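Local coordinates for protein xylulokinase (Brucella ovis, PDB 5VM1) that probably catalyses the ATP-dependent phosphorylation of D-xylulose to D-xylulose 5-phosphate, as a member of the FGGY family of carbohydrate kinases, at residues A[59-64]-A[223-228]; A[77-82]-A[443-448]; A[139-144]-A[201-206]; A[324-329]-A[369-374]; A[347-352]-A[382-387]. All coordinates share one frame; numbering follows the deposited sequence.

Interaction 1: A[59-64]-A[223-228]; sequences ACRTAI and AELAAE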
# COMPACT_ATOMS: atom_id res chain seq x y z
N ALA A 59 -17.39 -12.42 -2.20
CA ALA A 59 -16.07 -12.96 -1.88
C ALA A 59 -15.85 -12.99 -0.37
O ALA A 59 -15.33 -13.97 0.18
CB ALA A 59 -14.99 -12.12 -2.55
N CYS A 60 -16.28 -11.94 0.32
CA CYS A 60 -16.14 -11.89 1.77
C CYS A 60 -17.05 -12.92 2.44
O CYS A 60 -16.65 -13.57 3.41
CB CYS A 60 -16.44 -10.46 2.22
SG CYS A 60 -16.01 -10.12 3.91
N ARG A 61 -18.28 -13.09 1.94
CA ARG A 61 -19.16 -14.13 2.45
C ARG A 61 -18.58 -15.51 2.23
O ARG A 61 -18.75 -16.41 3.06
CB ARG A 61 -20.53 -14.03 1.78
CG ARG A 61 -21.48 -13.03 2.39
CD ARG A 61 -22.91 -13.48 2.22
NE ARG A 61 -23.73 -13.15 3.39
CZ ARG A 61 -24.53 -12.09 3.45
NH1 ARG A 61 -25.25 -11.87 4.56
NH2 ARG A 61 -24.61 -11.26 2.41
N THR A 62 -17.91 -15.70 1.10
CA THR A 62 -17.29 -16.99 0.80
C THR A 62 -16.22 -17.30 1.83
O THR A 62 -16.20 -18.39 2.41
CB THR A 62 -16.71 -16.97 -0.62
OG1 THR A 62 -17.77 -17.10 -1.58
CG2 THR A 62 -15.67 -18.07 -0.84
N ALA A 63 -15.34 -16.34 2.09
CA ALA A 63 -14.24 -16.58 3.02
C ALA A 63 -14.72 -16.66 4.47
O ALA A 63 -14.19 -17.45 5.26
CB ALA A 63 -13.17 -15.50 2.85
N ILE A 64 -15.73 -15.87 4.86
CA ILE A 64 -16.22 -15.95 6.23
C ILE A 64 -16.84 -17.30 6.52
O ILE A 64 -16.45 -17.99 7.47
CB ILE A 64 -17.23 -14.83 6.53
CG1 ILE A 64 -16.54 -13.48 6.69
CG2 ILE A 64 -18.02 -15.17 7.79
CD1 ILE A 64 -17.52 -12.36 6.87
N ALA A 223 -27.08 -7.11 13.78
CA ALA A 223 -27.61 -8.28 14.47
C ALA A 223 -27.92 -9.43 13.51
O ALA A 223 -27.65 -10.60 13.84
CB ALA A 223 -28.84 -7.89 15.28
N GLU A 224 -28.48 -9.13 12.33
CA GLU A 224 -28.78 -10.21 11.37
C GLU A 224 -27.51 -10.97 11.00
O GLU A 224 -27.54 -12.19 10.80
CB GLU A 224 -29.49 -9.66 10.13
CG GLU A 224 -28.81 -8.48 9.44
CD GLU A 224 -29.30 -7.12 9.93
OE1 GLU A 224 -29.17 -6.83 11.14
OE2 GLU A 224 -29.81 -6.33 9.09
N LEU A 225 -26.38 -10.26 10.90
CA LEU A 225 -25.10 -10.90 10.62
C LEU A 225 -24.52 -11.58 11.86
O LEU A 225 -23.90 -12.65 11.75
CB LEU A 225 -24.10 -9.87 10.08
CG LEU A 225 -24.42 -9.38 8.68
CD1 LEU A 225 -23.49 -8.29 8.29
CD2 LEU A 225 -24.28 -10.56 7.74
N ALA A 226 -24.73 -10.99 13.04
CA ALA A 226 -24.27 -11.62 14.28
C ALA A 226 -24.93 -12.98 14.50
O ALA A 226 -24.31 -13.88 15.08
CB ALA A 226 -24.53 -10.70 15.47
N ALA A 227 -26.17 -13.14 14.05
CA ALA A 227 -26.86 -14.42 14.17
C ALA A 227 -26.59 -15.34 12.99
O ALA A 227 -26.67 -16.56 13.14
CB ALA A 227 -28.37 -14.20 14.30
N GLU A 228 -26.29 -14.79 11.82
CA GLU A 228 -26.06 -15.63 10.65
C GLU A 228 -24.83 -16.51 10.83
O GLU A 228 -24.78 -17.61 10.28
CB GLU A 228 -25.94 -14.74 9.40
CG GLU A 228 -25.81 -15.48 8.08
CD GLU A 228 -25.81 -14.54 6.89
OE1 GLU A 228 -26.70 -13.66 6.84
OE2 GLU A 228 -24.91 -14.64 6.03
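Arg61 and Leu225 hold the two nearest CA atoms of this contact, yet these are still 10.6 Å apart. Helix 53-70 and the short helix 223-228 therefore do not pack backbone on backbone, and long side chains have to span the gap. Arg61 suits that task: its CB leaves along the flank of its helix, and a bend at chi3 swings the guanidinium across. From the other side Glu228 comes with CG anti to the backbone N (chi1 -176°) and an extended chain, meeting the arginine at about a right angle. The grip is side-on and nearly flat, the guanidinium and carboxylate planes lying 13° apart. Arg61 NE gives a hydrogen bond of 3.3 Å to Glu228 OE2, and Arg61 NH1 reaches the same OE2 at 3.2 Å. NH1 also bonds OE1 of Glu228, at 3.2 Å and with a bent N-H...O angle of 137°. All three bonds use syn lone pairs of a salt-bridged carboxylate.

Both helices belong to the N-terminal, actin-like domain of the FGGY kinases. Helix 53-70 lies on the central sheet, where the small Ala59 and Cys60 meet Val20 and Ala63 meets Ala22. Helix 223-228 follows strand 217-220, one of the two edge strands. Beside the salt bridge, buried Leu225 brings CD2 obliquely to 3.6 Å from Arg61 NH1, while Trp168 of helix 161-170 also touches the arginine.

Interaction 2: A[77-82]-A[443-448]; sequences AITGIG and IAATGA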
# COMPACT_ATOMS: atom_id res chain seq x y z
N ALA A 77 -16.44 -17.03 18.98
CA ALA A 77 -15.83 -16.31 20.08
C ALA A 77 -15.19 -15.00 19.63
O ALA A 77 -14.42 -14.40 20.39
CB ALA A 77 -14.79 -17.18 20.78
N ILE A 78 -15.50 -14.56 18.41
CA ILE A 78 -14.99 -13.30 17.90
C ILE A 78 -15.64 -12.14 18.65
O ILE A 78 -16.87 -12.05 18.75
CB ILE A 78 -15.26 -13.18 16.39
CG1 ILE A 78 -14.30 -14.07 15.59
CG2 ILE A 78 -15.19 -11.74 15.93
CD1 ILE A 78 -14.77 -14.32 14.16
N THR A 79 -14.81 -11.25 19.19
CA THR A 79 -15.27 -10.07 19.91
C THR A 79 -15.04 -8.78 19.12
O THR A 79 -15.80 -7.83 19.27
CB THR A 79 -14.58 -9.99 21.28
OG1 THR A 79 -14.88 -11.17 22.02
CG2 THR A 79 -15.10 -8.82 22.10
N GLY A 80 -14.01 -8.74 18.28
CA GLY A 80 -13.76 -7.60 17.42
C GLY A 80 -13.40 -8.05 16.01
O GLY A 80 -12.84 -9.13 15.81
N ILE A 81 -13.71 -7.18 15.04
CA ILE A 81 -13.39 -7.37 13.62
C ILE A 81 -12.62 -6.15 13.11
O ILE A 81 -13.03 -5.01 13.36
CB ILE A 81 -14.68 -7.59 12.79
CG1 ILE A 81 -15.30 -8.94 13.14
CG2 ILE A 81 -14.39 -7.50 11.29
CD1 ILE A 81 -16.64 -9.19 12.50
N GLY A 82 -11.51 -6.37 12.43
CA GLY A 82 -10.75 -5.30 11.81
C GLY A 82 -10.74 -5.42 10.30
O GLY A 82 -10.68 -6.52 9.76
N ILE A 443 -7.36 -4.33 18.84
CA ILE A 443 -7.13 -3.08 19.54
C ILE A 443 -8.45 -2.38 19.86
O ILE A 443 -8.64 -1.90 20.98
CB ILE A 443 -6.19 -2.20 18.71
CG1 ILE A 443 -4.81 -2.85 18.65
CG2 ILE A 443 -6.10 -0.82 19.33
CD1 ILE A 443 -3.88 -2.25 17.61
N ALA A 444 -9.37 -2.32 18.90
CA ALA A 444 -10.63 -1.62 19.16
C ALA A 444 -11.50 -2.36 20.17
O ALA A 444 -12.17 -1.72 21.00
CB ALA A 444 -11.41 -1.43 17.86
N ALA A 445 -11.48 -3.70 20.15
CA ALA A 445 -12.36 -4.49 21.01
C ALA A 445 -11.91 -4.44 22.47
O ALA A 445 -12.75 -4.45 23.37
CB ALA A 445 -12.42 -5.94 20.51
N THR A 446 -10.60 -4.44 22.71
CA THR A 446 -10.05 -4.40 24.06
C THR A 446 -9.68 -3.00 24.53
O THR A 446 -9.48 -2.81 25.74
CB THR A 446 -8.80 -5.28 24.14
OG1 THR A 446 -7.73 -4.66 23.41
CG2 THR A 446 -9.10 -6.64 23.56
N GLY A 447 -9.55 -2.04 23.63
CA GLY A 447 -9.10 -0.73 24.06
C GLY A 447 -7.66 -0.72 24.49
O GLY A 447 -7.24 0.19 25.22
N ALA A 448 -6.88 -1.71 24.04
CA ALA A 448 -5.48 -1.77 24.39
C ALA A 448 -4.74 -0.63 23.72
O ALA A 448 -5.20 -0.06 22.72
CB ALA A 448 -4.87 -3.10 23.95
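Ala445 sits on Gly80 in a helix-on-sheet contact: the last turn of helix 433-446, from the C-terminal half of the chain, crosses back to rest on strand 78-85 inside the sheet of the N-terminal domain. The backbones come very close, with 5.0 Å between Gly80 CA and Ala445 CA. Such an approach is possible because glycine carries no side chain and alanine offers a single methyl. Ala445 CB points toward the strand and settles over its backbone, 3.8 Å from Gly80 CA and 3.9 Å from Gly80 N. Thr79 flanks the same methyl: its carbonyl O lies 4.1 Å from Ala445 CB. With OG1 beside its own backbone N (chi1 -58°), Thr79 turns its other branch to the helix, leaving CG2 4.2 Å from Ala445 CB. Its hydroxyl instead bonds His8 of the N-terminal histidine tag.

Next to the contact, Ala444 covers Ile236 and Ala238 of the adjacent strand 236-242, so two successive alanines serve neighbouring strands. The helix ends at Thr446, and Gly447 follows with a positive phi of 69°, which favours glycine. There Thr446 OG1 accepts from Ala448 N at 3.1 Å in an ST turn.

No hydrogen bond links the two segments. The strand's polar backbone is already engaged with its neighbours, Thr79 pairing with Met9 and Ile236, which leaves close van der Waals fit as the chemistry of this junction.

Interaction 3: A[139-144]-A[201-206]; sequences PKLVWV and TGLGEG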
# COMPACT_ATOMS: atom_id res chain seq x y z
N PRO A 139 -9.81 13.08 -8.26
CA PRO A 139 -9.92 13.25 -9.73
C PRO A 139 -10.98 12.38 -10.38
O PRO A 139 -11.59 12.81 -11.36
CB PRO A 139 -8.54 12.84 -10.25
CG PRO A 139 -7.71 12.57 -9.05
CD PRO A 139 -8.56 12.39 -7.88
N LYS A 140 -11.22 11.17 -9.84
CA LYS A 140 -12.23 10.28 -10.39
C LYS A 140 -13.61 10.92 -10.28
O LYS A 140 -14.47 10.69 -11.13
CB LYS A 140 -12.27 8.92 -9.68
CG LYS A 140 -11.01 8.05 -9.65
CD LYS A 140 -11.33 6.98 -8.58
CE LYS A 140 -10.15 6.24 -7.93
NZ LYS A 140 -9.09 5.86 -8.84
N LEU A 141 -13.85 11.71 -9.22
CA LEU A 141 -15.17 12.30 -9.09
C LEU A 141 -15.38 13.50 -10.00
O LEU A 141 -16.52 13.78 -10.39
CB LEU A 141 -15.49 12.68 -7.65
CG LEU A 141 -16.26 11.43 -7.23
CD1 LEU A 141 -15.41 10.35 -6.54
CD2 LEU A 141 -17.59 11.75 -6.58
N VAL A 142 -14.31 14.22 -10.36
CA VAL A 142 -14.46 15.20 -11.41
C VAL A 142 -14.75 14.50 -12.73
O VAL A 142 -15.62 14.92 -13.50
CB VAL A 142 -13.21 16.10 -11.47
CG1 VAL A 142 -13.40 17.22 -12.52
CG2 VAL A 142 -12.86 16.64 -10.07
N TRP A 143 -14.06 13.36 -12.97
CA TRP A 143 -14.32 12.56 -14.16
C TRP A 143 -15.79 12.20 -14.28
O TRP A 143 -16.39 12.36 -15.34
CB TRP A 143 -13.48 11.26 -14.16
CG TRP A 143 -13.58 10.55 -15.49
CD1 TRP A 143 -12.82 10.81 -16.61
CD2 TRP A 143 -14.52 9.52 -15.87
NE1 TRP A 143 -13.23 10.02 -17.65
CE2 TRP A 143 -14.27 9.22 -17.24
CE3 TRP A 143 -15.54 8.84 -15.21
CZ2 TRP A 143 -14.99 8.25 -17.94
CZ3 TRP A 143 -16.27 7.88 -15.92
CH2 TRP A 143 -15.98 7.60 -17.27
N VAL A 144 -16.38 11.71 -13.18
CA VAL A 144 -17.78 11.29 -13.16
C VAL A 144 -18.70 12.48 -13.42
O VAL A 144 -19.67 12.37 -14.18
CB VAL A 144 -18.11 10.58 -11.83
CG1 VAL A 144 -19.58 10.16 -11.76
CG2 VAL A 144 -17.22 9.37 -11.61
N THR A 201 -14.38 19.69 -6.16
CA THR A 201 -14.72 18.52 -6.95
C THR A 201 -16.22 18.31 -7.01
O THR A 201 -16.67 17.31 -7.58
CB THR A 201 -14.03 17.28 -6.39
OG1 THR A 201 -14.62 16.90 -5.15
CG2 THR A 201 -12.55 17.62 -6.13
N GLY A 202 -16.99 19.21 -6.40
CA GLY A 202 -18.43 19.22 -6.53
C GLY A 202 -19.17 18.47 -5.46
O GLY A 202 -20.32 18.07 -5.69
N LEU A 203 -18.57 18.28 -4.29
CA LEU A 203 -19.19 17.51 -3.23
C LEU A 203 -19.13 18.30 -1.93
O LEU A 203 -18.44 19.32 -1.80
CB LEU A 203 -18.52 16.15 -3.05
CG LEU A 203 -18.39 15.17 -4.21
CD1 LEU A 203 -17.42 14.08 -3.79
CD2 LEU A 203 -19.73 14.61 -4.59
N GLY A 204 -19.86 17.80 -0.93
CA GLY A 204 -19.87 18.39 0.38
C GLY A 204 -19.46 17.33 1.39
O GLY A 204 -19.35 16.16 1.05
N GLU A 205 -19.23 17.77 2.63
CA GLU A 205 -18.77 16.84 3.66
C GLU A 205 -19.83 15.82 4.04
O GLU A 205 -19.50 14.71 4.47
CB GLU A 205 -18.30 17.64 4.87
CG GLU A 205 -17.66 16.83 5.96
CD GLU A 205 -16.85 17.71 6.87
OE1 GLU A 205 -16.30 17.20 7.88
OE2 GLU A 205 -16.79 18.93 6.58
N GLY A 206 -21.12 16.16 3.87
CA GLY A 206 -22.20 15.24 4.15
C GLY A 206 -22.26 14.05 3.23
O GLY A 206 -23.02 13.12 3.51
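Leu141 is the first residue of helix 137-147 to meet the loop 201-206, its CB aimed at that loop. Its branch CD2 does the touching, 3.6 Å from Leu203 CD1 and 4.1 Å from Leu203 CD2, so one methyl rests against the forked end of the other leucine. The two side chains cross at about a right angle. Phe152, Val158 and Trp185 touch both of them, completing an apolar cluster in which branched, flexible leucines fit well.

One residue on, Val142 stands where the backbones are nearest, 5.6 Å between its CA and that of Thr201. A chi1 of -176° carries CG1 anti to the backbone N and leaves CG2 for the loop, where it lies 3.9 Å from Thr201 CB and 4.1 Å from Thr201 CG2. Threonine serves two purposes here. Its methyl side packs on the valine, whereas OG1, lodged between the backbone N and the carbonyl carbon, makes hydrogen bonds with Trp185 NE1 and Leu198 O. The buried hydroxyl is thus satisfied.

After Thr201 the chain turns through Gly202, where a CB at a phi of 93° would be jammed against the carbonyl O of Thr201, so glycine fits. This Schellman motif closes helix 195-200 in the N-terminal domain, with Leu203 just beyond it packed in the apolar cluster. The side chain of Leu141 is about 10 Å from that of His88, predicted to bind substrate.

Interaction 4: A[324-329]-A[369-374]; sequences RELGET and ALTQAV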
# COMPACT_ATOMS: atom_id res chain seq x y z
N ARG A 324 18.81 -17.74 -9.03
CA ARG A 324 19.64 -18.91 -8.79
C ARG A 324 20.96 -18.85 -9.57
O ARG A 324 22.00 -19.29 -9.07
CB ARG A 324 18.87 -20.19 -9.12
CG ARG A 324 19.39 -21.42 -8.42
CD ARG A 324 18.79 -22.71 -9.01
NE ARG A 324 18.66 -22.62 -10.46
CZ ARG A 324 19.61 -22.97 -11.32
NH1 ARG A 324 20.77 -23.46 -10.90
NH2 ARG A 324 19.39 -22.84 -12.62
N GLU A 325 20.94 -18.30 -10.79
CA GLU A 325 22.17 -18.22 -11.57
C GLU A 325 23.14 -17.20 -10.98
O GLU A 325 24.35 -17.45 -10.95
CB GLU A 325 21.86 -17.88 -13.03
CG GLU A 325 23.08 -17.72 -13.95
CD GLU A 325 22.69 -17.35 -15.39
OE1 GLU A 325 21.73 -16.58 -15.58
OE2 GLU A 325 23.32 -17.88 -16.33
N LEU A 326 22.63 -16.07 -10.49
CA LEU A 326 23.50 -15.03 -9.94
C LEU A 326 24.14 -15.46 -8.62
O LEU A 326 25.32 -15.20 -8.38
CB LEU A 326 22.68 -13.76 -9.74
CG LEU A 326 23.43 -12.51 -9.32
CD1 LEU A 326 24.52 -12.17 -10.33
CD2 LEU A 326 22.42 -11.37 -9.19
N GLY A 327 23.38 -16.15 -7.77
CA GLY A 327 23.93 -16.74 -6.56
C GLY A 327 23.58 -15.98 -5.29
O GLY A 327 22.88 -14.96 -5.29
N GLU A 328 24.16 -16.48 -4.19
CA GLU A 328 23.94 -15.94 -2.86
C GLU A 328 25.01 -14.94 -2.42
O GLU A 328 24.74 -14.14 -1.52
CB GLU A 328 23.87 -17.08 -1.83
CG GLU A 328 22.94 -18.26 -2.16
CD GLU A 328 21.47 -17.98 -1.88
OE1 GLU A 328 21.08 -17.75 -0.71
OE2 GLU A 328 20.68 -18.01 -2.85
N THR A 329 26.16 -14.92 -3.07
CA THR A 329 27.26 -14.04 -2.69
C THR A 329 27.21 -12.73 -3.46
O THR A 329 27.08 -12.72 -4.69
CB THR A 329 28.60 -14.75 -2.91
OG1 THR A 329 28.69 -15.87 -2.03
CG2 THR A 329 29.77 -13.80 -2.62
N ALA A 369 25.41 -10.93 -15.55
CA ALA A 369 25.86 -9.58 -15.23
C ALA A 369 24.73 -8.59 -15.38
O ALA A 369 24.64 -7.63 -14.61
CB ALA A 369 27.04 -9.19 -16.11
N LEU A 370 23.82 -8.81 -16.33
CA LEU A 370 22.72 -7.88 -16.51
C LEU A 370 21.65 -8.09 -15.44
O LEU A 370 21.10 -7.11 -14.92
CB LEU A 370 22.13 -8.00 -17.91
CG LEU A 370 22.71 -7.01 -18.91
CD1 LEU A 370 24.18 -7.23 -19.07
CD2 LEU A 370 22.02 -7.20 -20.23
N THR A 371 21.36 -9.35 -15.09
CA THR A 371 20.57 -9.64 -13.89
C THR A 371 21.08 -8.86 -12.68
O THR A 371 20.31 -8.17 -12.00
CB THR A 371 20.57 -11.14 -13.61
OG1 THR A 371 19.91 -11.83 -14.66
CG2 THR A 371 19.90 -11.47 -12.26
N GLN A 372 22.40 -8.95 -12.42
CA GLN A 372 23.01 -8.21 -11.31
C GLN A 372 22.74 -6.71 -11.40
O GLN A 372 22.38 -6.08 -10.40
CB GLN A 372 24.50 -8.47 -11.29
CG GLN A 372 25.24 -7.94 -10.12
CD GLN A 372 26.73 -8.14 -10.31
OE1 GLN A 372 27.18 -9.23 -10.69
NE2 GLN A 372 27.51 -7.09 -10.10
N ALA A 373 22.87 -6.13 -12.59
CA ALA A 373 22.66 -4.70 -12.73
C ALA A 373 21.19 -4.33 -12.50
O ALA A 373 20.89 -3.20 -12.08
CB ALA A 373 23.14 -4.23 -14.10
N VAL A 374 20.26 -5.24 -12.82
CA VAL A 374 18.85 -4.99 -12.55
C VAL A 374 18.60 -4.92 -11.05
O VAL A 374 17.90 -4.02 -10.56
CB VAL A 374 17.95 -6.05 -13.21
CG1 VAL A 374 16.47 -5.89 -12.75
CG2 VAL A 374 18.07 -6.01 -14.74
O HOH W 1 21.06 -14.35 -13.75
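Leu326 extends toward Thr371 and Gln372 with CG anti to its backbone N (chi1 -173°), and a chi2 of 58° spreads its two methyls over both residues. It is a helix-helix contact within the C-terminal FGGY domain, joining the last turn of helix 319-326 to the long helix 367-390. Leu326 CD1 lies 3.8 Å from Gln372 CB and CD2 3.9 Å from Gln372 CA, so the leucine sits on the root of the glutamine, the two side chains crossing at about a right angle. Toward Thr371 the same CD2 meets the methyl CG2 at 4.0 Å, the side chains running past each other in opposite directions. Tyr410 of helix 409-419 touches both Leu326 and Gln372, adding to the packing around the leucine.

Gln372 suits this place because its aliphatic stem is packed while its amide NE2 bonds Glu376 OE2. Gly327, with phi near 105°, then takes the chain out of the helix; a CB there would press on the carbonyl O of Leu326. At the polar side of the contact Glu325 OE1, which also forms a salt bridge with Arg367, is joined to Thr371 through one water, 3.0 Å from Glu325 OE1 and 2.9 Å from Thr371 OG1.

Interaction 5: A[347-352]-A[382-387]; sequences TPYNDA and IRDNLL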
# COMPACT_ATOMS: atom_id res chain seq x y z
N THR A 347 8.76 8.24 -7.11
CA THR A 347 9.69 8.86 -6.16
C THR A 347 11.12 8.72 -6.65
O THR A 347 11.58 7.60 -6.88
CB THR A 347 9.54 8.20 -4.78
OG1 THR A 347 8.16 8.16 -4.40
CG2 THR A 347 10.43 8.87 -3.70
N PRO A 348 11.88 9.82 -6.77
CA PRO A 348 11.59 11.22 -6.41
C PRO A 348 11.33 12.22 -7.56
O PRO A 348 11.20 13.41 -7.28
CB PRO A 348 12.86 11.63 -5.69
CG PRO A 348 13.92 10.95 -6.53
CD PRO A 348 13.33 9.63 -6.98
N TYR A 349 11.21 11.78 -8.80
CA TYR A 349 11.22 12.73 -9.90
C TYR A 349 9.83 12.99 -10.47
O TYR A 349 9.63 14.01 -11.14
CB TYR A 349 12.13 12.21 -11.04
CG TYR A 349 13.54 11.83 -10.64
CD1 TYR A 349 14.45 12.78 -10.19
CD2 TYR A 349 13.93 10.49 -10.65
CE1 TYR A 349 15.75 12.42 -9.80
CE2 TYR A 349 15.21 10.11 -10.28
CZ TYR A 349 16.12 11.08 -9.84
OH TYR A 349 17.40 10.70 -9.46
N ASN A 350 8.88 12.09 -10.21
CA ASN A 350 7.55 12.15 -10.79
C ASN A 350 7.65 12.48 -12.28
O ASN A 350 7.23 13.53 -12.76
CB ASN A 350 6.66 13.15 -10.06
CG ASN A 350 5.21 13.10 -10.56
OD1 ASN A 350 4.73 12.06 -11.03
ND2 ASN A 350 4.52 14.23 -10.47
N ASP A 351 8.27 11.55 -12.99
CA ASP A 351 8.65 11.72 -14.39
C ASP A 351 7.95 10.64 -15.19
O ASP A 351 8.32 9.47 -15.11
CB ASP A 351 10.17 11.62 -14.54
CG ASP A 351 10.64 11.90 -15.96
OD1 ASP A 351 9.89 11.58 -16.92
OD2 ASP A 351 11.75 12.44 -16.11
N ALA A 352 6.95 11.04 -15.99
CA ALA A 352 6.23 10.09 -16.82
C ALA A 352 6.96 9.76 -18.12
O ALA A 352 6.79 8.65 -18.65
CB ALA A 352 4.84 10.63 -17.11
N ILE A 382 15.74 2.41 -4.50
CA ILE A 382 15.39 2.43 -3.08
C ILE A 382 16.26 3.45 -2.33
O ILE A 382 15.77 4.19 -1.48
CB ILE A 382 15.51 1.03 -2.47
CG1 ILE A 382 14.52 0.06 -3.12
CG2 ILE A 382 15.25 1.07 -0.97
CD1 ILE A 382 14.76 -1.35 -2.75
N ARG A 383 17.55 3.51 -2.64
CA ARG A 383 18.40 4.49 -1.99
C ARG A 383 18.00 5.92 -2.38
O ARG A 383 18.10 6.84 -1.56
CB ARG A 383 19.88 4.17 -2.27
CG ARG A 383 20.74 5.28 -2.72
CD ARG A 383 21.79 5.62 -1.72
NE ARG A 383 23.08 4.91 -1.85
CZ ARG A 383 24.25 5.50 -1.61
NH1 ARG A 383 25.40 4.82 -1.71
NH2 ARG A 383 24.29 6.79 -1.28
N ASP A 384 17.56 6.12 -3.62
CA ASP A 384 16.96 7.40 -3.97
C ASP A 384 15.72 7.68 -3.13
O ASP A 384 15.47 8.82 -2.72
CB ASP A 384 16.64 7.46 -5.47
CG ASP A 384 17.79 8.01 -6.28
OD1 ASP A 384 18.70 8.64 -5.67
OD2 ASP A 384 17.77 7.89 -7.53
N ASN A 385 14.92 6.64 -2.86
CA ASN A 385 13.74 6.85 -2.03
C ASN A 385 14.11 7.20 -0.59
O ASN A 385 13.52 8.12 -0.00
CB ASN A 385 12.85 5.61 -2.10
CG ASN A 385 11.92 5.67 -3.29
OD1 ASN A 385 10.70 5.77 -3.16
ND2 ASN A 385 12.53 5.69 -4.47
N LEU A 386 15.08 6.49 -0.01
CA LEU A 386 15.51 6.78 1.35
C LEU A 386 16.02 8.20 1.48
O LEU A 386 15.78 8.88 2.49
CB LEU A 386 16.56 5.76 1.81
CG LEU A 386 17.19 5.93 3.20
CD1 LEU A 386 17.53 4.58 3.83
CD2 LEU A 386 18.44 6.78 3.18
N LEU A 387 16.74 8.68 0.45
CA LEU A 387 17.23 10.06 0.47
C LEU A 387 16.07 11.06 0.47
O LEU A 387 16.15 12.11 1.13
CB LEU A 387 18.18 10.31 -0.71
CG LEU A 387 19.61 9.71 -0.70
CD1 LEU A 387 20.43 10.21 -1.89
CD2 LEU A 387 20.38 9.91 0.58
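Thr347 and Asn385 lead a contact between the irregular loop 347-352 and helix 367-390 of the C-terminal FGGY domain. Its one hydrogen bond across the segments is weak: Asn385 ND2 gives to Thr347 O at 3.2 Å, with a bent N-H...O angle of 134°. The same amide nitrogen has a further partner in Ala381 O, one turn back in its own helix. Asparagine suits the place because its NH2 can serve both carbonyls. The hydroxyl of Thr347 bonds Ala283 O and Val300 N, so it ties the loop to those residues, while only a weak bond to its carbonyl comes from the helix.

Among polar groups at longer range, Tyr349 OH comes 3.4 Å from Asp384 OD2, the ring and carboxylate planes standing almost perpendicular at 88°. Asp384's other oxygen, OD1, has a hydrogen bond with Tyr477 OH of helix 470-488.

Van der Waals contacts fill the rest. A chi1 of -50° in Thr347 leaves OG1 beside the backbone N and sends CG2 to the asparagine, 3.6 Å from Asn385 CG; threonine thus pairs a bonded hydroxyl with a packing methyl. Pro348 CD approaches Asp384 CB to 4.2 Å.

Aromatic packing shapes the loop itself. The peptide bond before Pro348 is cis, and Tyr349's ring also stacks with Tyr484. Pro348 CG lies over the centre of the Tyr349 ring, 3.8 Å above its plane.

Interactions 1 and 3 lie within the N-terminal FGGY domain, 3 nested in the loop that 1 closes, with centres about 32 Å apart. Interactions 4 and 5 follow in the C-terminal domain, their segments alternating along the chain. Both use helix 367-390, so this one long helix serves two contacts with centres about 23 Å apart. Interaction 2 joins the two halves of the sequence: it brings helix 433-446 back to strand 78-85, encloses 3, 4 and 5 along the chain, and crosses 1, whose centre is about 17 Å away. Interactions 2 and 4 are on opposite sides of the chain's centre, with centres about 46 Å apart, consistent with a two-lobed kinase whose chain returns to its first lobe.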